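Lin0012 protein (Listeria innocua, PDB 3K17) probably phosphorylates phosphomevalonate with ATP in the mevalonate route to isopentenyl diphosphate, as a kinase of the GHMP family. Local coordinates at residues A[213-218]-A[323-328]. Sequence-based numbering, arbitrary orientation.
Sequences PTFSVG and IAFSKT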
ATOM      1  N   PRO A 213      52.881  -4.933  25.764  1.00 21.79           N
ATOM      2  CA  PRO A 213      53.203  -4.186  24.540  1.00 23.25           C
ATOM      3  C   PRO A 213      52.208  -3.044  24.332  1.00 23.16           C
ATOM      4  O   PRO A 213      51.005  -3.231  24.501  1.00 24.36           O
ATOM      5  CB  PRO A 213      53.085  -5.247  23.446  1.00 22.71           C
ATOM      6  CG  PRO A 213      53.458  -6.513  24.161  1.00 23.33           C
ATOM      7  CD  PRO A 213      52.729  -6.370  25.472  1.00 21.64           C
ATOM      8  N   THR A 214      52.708  -1.866  23.977  1.00 23.30           N
ATOM      9  CA  THR A 214      51.839  -0.705  23.756  1.00 22.52           C
ATOM     10  C   THR A 214      50.806  -0.987  22.661  1.00 21.40           C
ATOM     11  O   THR A 214      51.144  -1.475  21.585  1.00 23.30           O
ATOM     12  CB  THR A 214      52.656   0.547  23.336  1.00 22.18           C
ATOM     13  OG1 THR A 214      53.599   0.874  24.361  1.00 21.46           O
ATOM     14  CG2 THR A 214      51.725   1.754  23.129  1.00 20.45           C
ATOM     15  N   PHE A 215      49.550  -0.660  22.939  1.00 22.65           N
ATOM     16  CA  PHE A 215      48.461  -0.859  21.980  1.00 21.40           C
ATOM     17  C   PHE A 215      48.160   0.468  21.272  1.00 22.44           C
ATOM     18  O   PHE A 215      47.886   1.478  21.922  1.00 23.30           O
ATOM     19  CB  PHE A 215      47.210  -1.337  22.715  1.00 18.47           C
ATOM     20  CG  PHE A 215      46.095  -1.787  21.808  1.00 19.26           C
ATOM     21  CD1 PHE A 215      46.242  -2.918  21.010  1.00 15.08           C
ATOM     22  CD2 PHE A 215      44.874  -1.116  21.802  1.00 18.94           C
ATOM     23  CE1 PHE A 215      45.187  -3.379  20.228  1.00 17.67           C
ATOM     24  CE2 PHE A 215      43.811  -1.569  21.020  1.00 15.82           C
ATOM     25  CZ  PHE A 215      43.964  -2.700  20.235  1.00 16.33           C
ATOM     26  N   SER A 216      48.204   0.463  19.944  1.00 21.06           N
ATOM     27  CA  SER A 216      47.933   1.675  19.178  1.00 21.25           C
ATOM     28  C   SER A 216      46.666   1.545  18.331  1.00 19.91           C
ATOM     29  O   SER A 216      46.418   0.499  17.730  1.00 20.83           O
ATOM     30  CB  SER A 216      49.128   2.000  18.276  1.00 20.93           C
ATOM     31  OG  SER A 216      50.267   2.346  19.046  1.00 22.36           O
ATOM     32  N   VAL A 217      45.869   2.610  18.296  1.00 18.88           N
ATOM     33  CA  VAL A 217      44.626   2.622  17.523  1.00 18.01           C
ATOM     34  C   VAL A 217      44.691   3.686  16.426  1.00 17.72           C
ATOM     35  O   VAL A 217      45.002   4.844  16.693  1.00 16.42           O
ATOM     36  CB  VAL A 217      43.401   2.916  18.433  1.00 18.70           C
ATOM     37  CG1 VAL A 217      42.106   2.878  17.612  1.00 17.23           C
ATOM     38  CG2 VAL A 217      43.341   1.894  19.567  1.00 16.31           C
ATOM     39  N   GLY A 218      44.414   3.282  15.190  1.00 18.65           N
ATOM     40  CA  GLY A 218      44.446   4.224  14.081  1.00 18.19           C
ATOM     41  C   GLY A 218      43.193   4.168  13.215  1.00 17.67           C
ATOM     42  O   GLY A 218      42.862   3.122  12.672  1.00 18.36           O
ATOM     43  N   ILE A 323      44.557  -1.680  14.261  1.00 17.50           N
ATOM     44  CA  ILE A 323      45.195  -1.673  15.582  1.00 19.91           C
ATOM     45  C   ILE A 323      46.593  -2.284  15.515  1.00 20.26           C
ATOM     46  O   ILE A 323      46.913  -3.006  14.572  1.00 19.76           O
ATOM     47  CB  ILE A 323      44.387  -2.495  16.613  1.00 17.26           C
ATOM     48  CG1 ILE A 323      44.245  -3.936  16.115  1.00 19.66           C
ATOM     49  CG2 ILE A 323      43.030  -1.850  16.850  1.00 17.50           C
ATOM     50  CD1 ILE A 323      43.593  -4.882  17.100  1.00 21.35           C
ATOM     51  N   ALA A 324      47.411  -2.009  16.528  1.00 21.23           N
ATOM     52  CA  ALA A 324      48.764  -2.548  16.555  1.00 23.32           C
ATOM     53  C   ALA A 324      49.362  -2.673  17.953  1.00 23.73           C
ATOM     54  O   ALA A 324      48.948  -1.989  18.891  1.00 24.51           O
ATOM     55  CB  ALA A 324      49.675  -1.685  15.691  1.00 23.10           C
ATOM     56  N   PHE A 325      50.340  -3.568  18.064  1.00 22.82           N
ATOM     57  CA  PHE A 325      51.090  -3.803  19.303  1.00 24.11           C
ATOM     58  C   PHE A 325      52.548  -3.480  18.961  1.00 24.32           C
ATOM     59  O   PHE A 325      53.048  -3.935  17.933  1.00 23.19           O
ATOM     60  CB  PHE A 325      50.995  -5.270  19.723  1.00 21.92           C
ATOM     61  CG  PHE A 325      49.682  -5.645  20.341  1.00 19.62           C
ATOM     62  CD1 PHE A 325      49.368  -5.242  21.634  1.00 19.65           C
ATOM     63  CD2 PHE A 325      48.763  -6.408  19.634  1.00 20.29           C
ATOM     64  CE1 PHE A 325      48.152  -5.598  22.220  1.00 20.23           C
ATOM     65  CE2 PHE A 325      47.538  -6.772  20.210  1.00 21.07           C
ATOM     66  CZ  PHE A 325      47.236  -6.365  21.504  1.00 21.20           C
ATOM     67  N   SER A 326      53.213  -2.691  19.805  1.00 25.89           N
ATOM     68  CA  SER A 326      54.612  -2.317  19.576  1.00 29.07           C
ATOM     69  C   SER A 326      55.519  -2.657  20.763  1.00 30.16           C
ATOM     70  O   SER A 326      55.085  -2.637  21.916  1.00 30.37           O
ATOM     71  CB  SER A 326      54.723  -0.814  19.267  1.00 29.27           C
ATOM     72  OG  SER A 326      54.144  -0.502  18.008  1.00 29.44           O
ATOM     73  N   LYS A 327      56.784  -2.949  20.471  1.00 32.95           N
ATOM     74  CA  LYS A 327      57.763  -3.305  21.501  1.00 33.81           C
ATOM     75  C   LYS A 327      57.953  -2.276  22.605  1.00 33.53           C
ATOM     76  O   LYS A 327      58.114  -2.637  23.771  1.00 32.55           O
ATOM     77  CB  LYS A 327      59.125  -3.586  20.873  1.00 35.44           C
ATOM     78  CG  LYS A 327      59.359  -5.028  20.488  1.00 38.08           C
ATOM     79  CD  LYS A 327      58.627  -5.413  19.225  1.00 40.76           C
ATOM     80  CE  LYS A 327      58.994  -6.836  18.838  1.00 41.26           C
ATOM     81  NZ  LYS A 327      60.467  -6.982  18.704  1.00 40.95           N
ATOM     82  N   THR A 328      57.951  -0.997  22.243  1.00 32.28           N
ATOM     83  CA  THR A 328      58.148   0.059  23.230  1.00 32.72           C
ATOM     84  C   THR A 328      57.281   1.259  22.908  1.00 32.17           C
ATOM     85  O   THR A 328      56.726   1.352  21.814  1.00 33.66           O
ATOM     86  CB  THR A 328      59.615   0.544  23.252  1.00 33.58           C
ATOM     87  OG1 THR A 328      59.929   1.164  21.997  1.00 33.74           O
ATOM     88  CG2 THR A 328      60.566  -0.624  23.479  1.00 34.25           C
TER
HETATM   89  O   HOH W   1      51.432   0.042  19.010  1.00 20.28           O
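CG of Phe215 stands anti to its backbone N (chi1 -171°) and CG of Phe325 anti to its carbonyl carbon (chi1 -76°); both side chains lie on the same face of the four-stranded antiparallel sheet of this GHMP-family kinase, to which the C-terminal family region contributes strand 321-326, and there the rings touch. They belong to a non-hydrogen-bonded pair, and their planes are inclined at 52°. CD1 of Phe215 reaches over one face of the Phe325 ring, towards its rim, 3.5 Å from CE1. Phe215 CZ rests 3.6 Å from CG2 of Ile323, and CE1 and CZ also lie against CB and CD1 of Ile323; the one ring thus touches both Phe325 and Ile323. Trp172 and Phe349 each add an edge-to-face contact to Phe215, and Leu15 and Val17 of strand 7-18 pack on Ile323.

Backbone hydrogen bonds on either side of the Phe215-Phe325 pair hold the strands in register. The bond from Ser216 N to Ala324 O is 2.8 Å long and nearly straight. In the Thr214-Ser326 pair, Ser326 N donates to Thr214 O, while the return bond from Thr214 N to Ser326 O is weak. The opposite face, bearing Thr214, Ser216, Ala324 and Ser326, packs against helix 329-341. There a water molecule links the strands, bonded to Ser216 OG and to Ser326 OG, and it donates a hydrogen bond to Thr214 O at 3.0 Å.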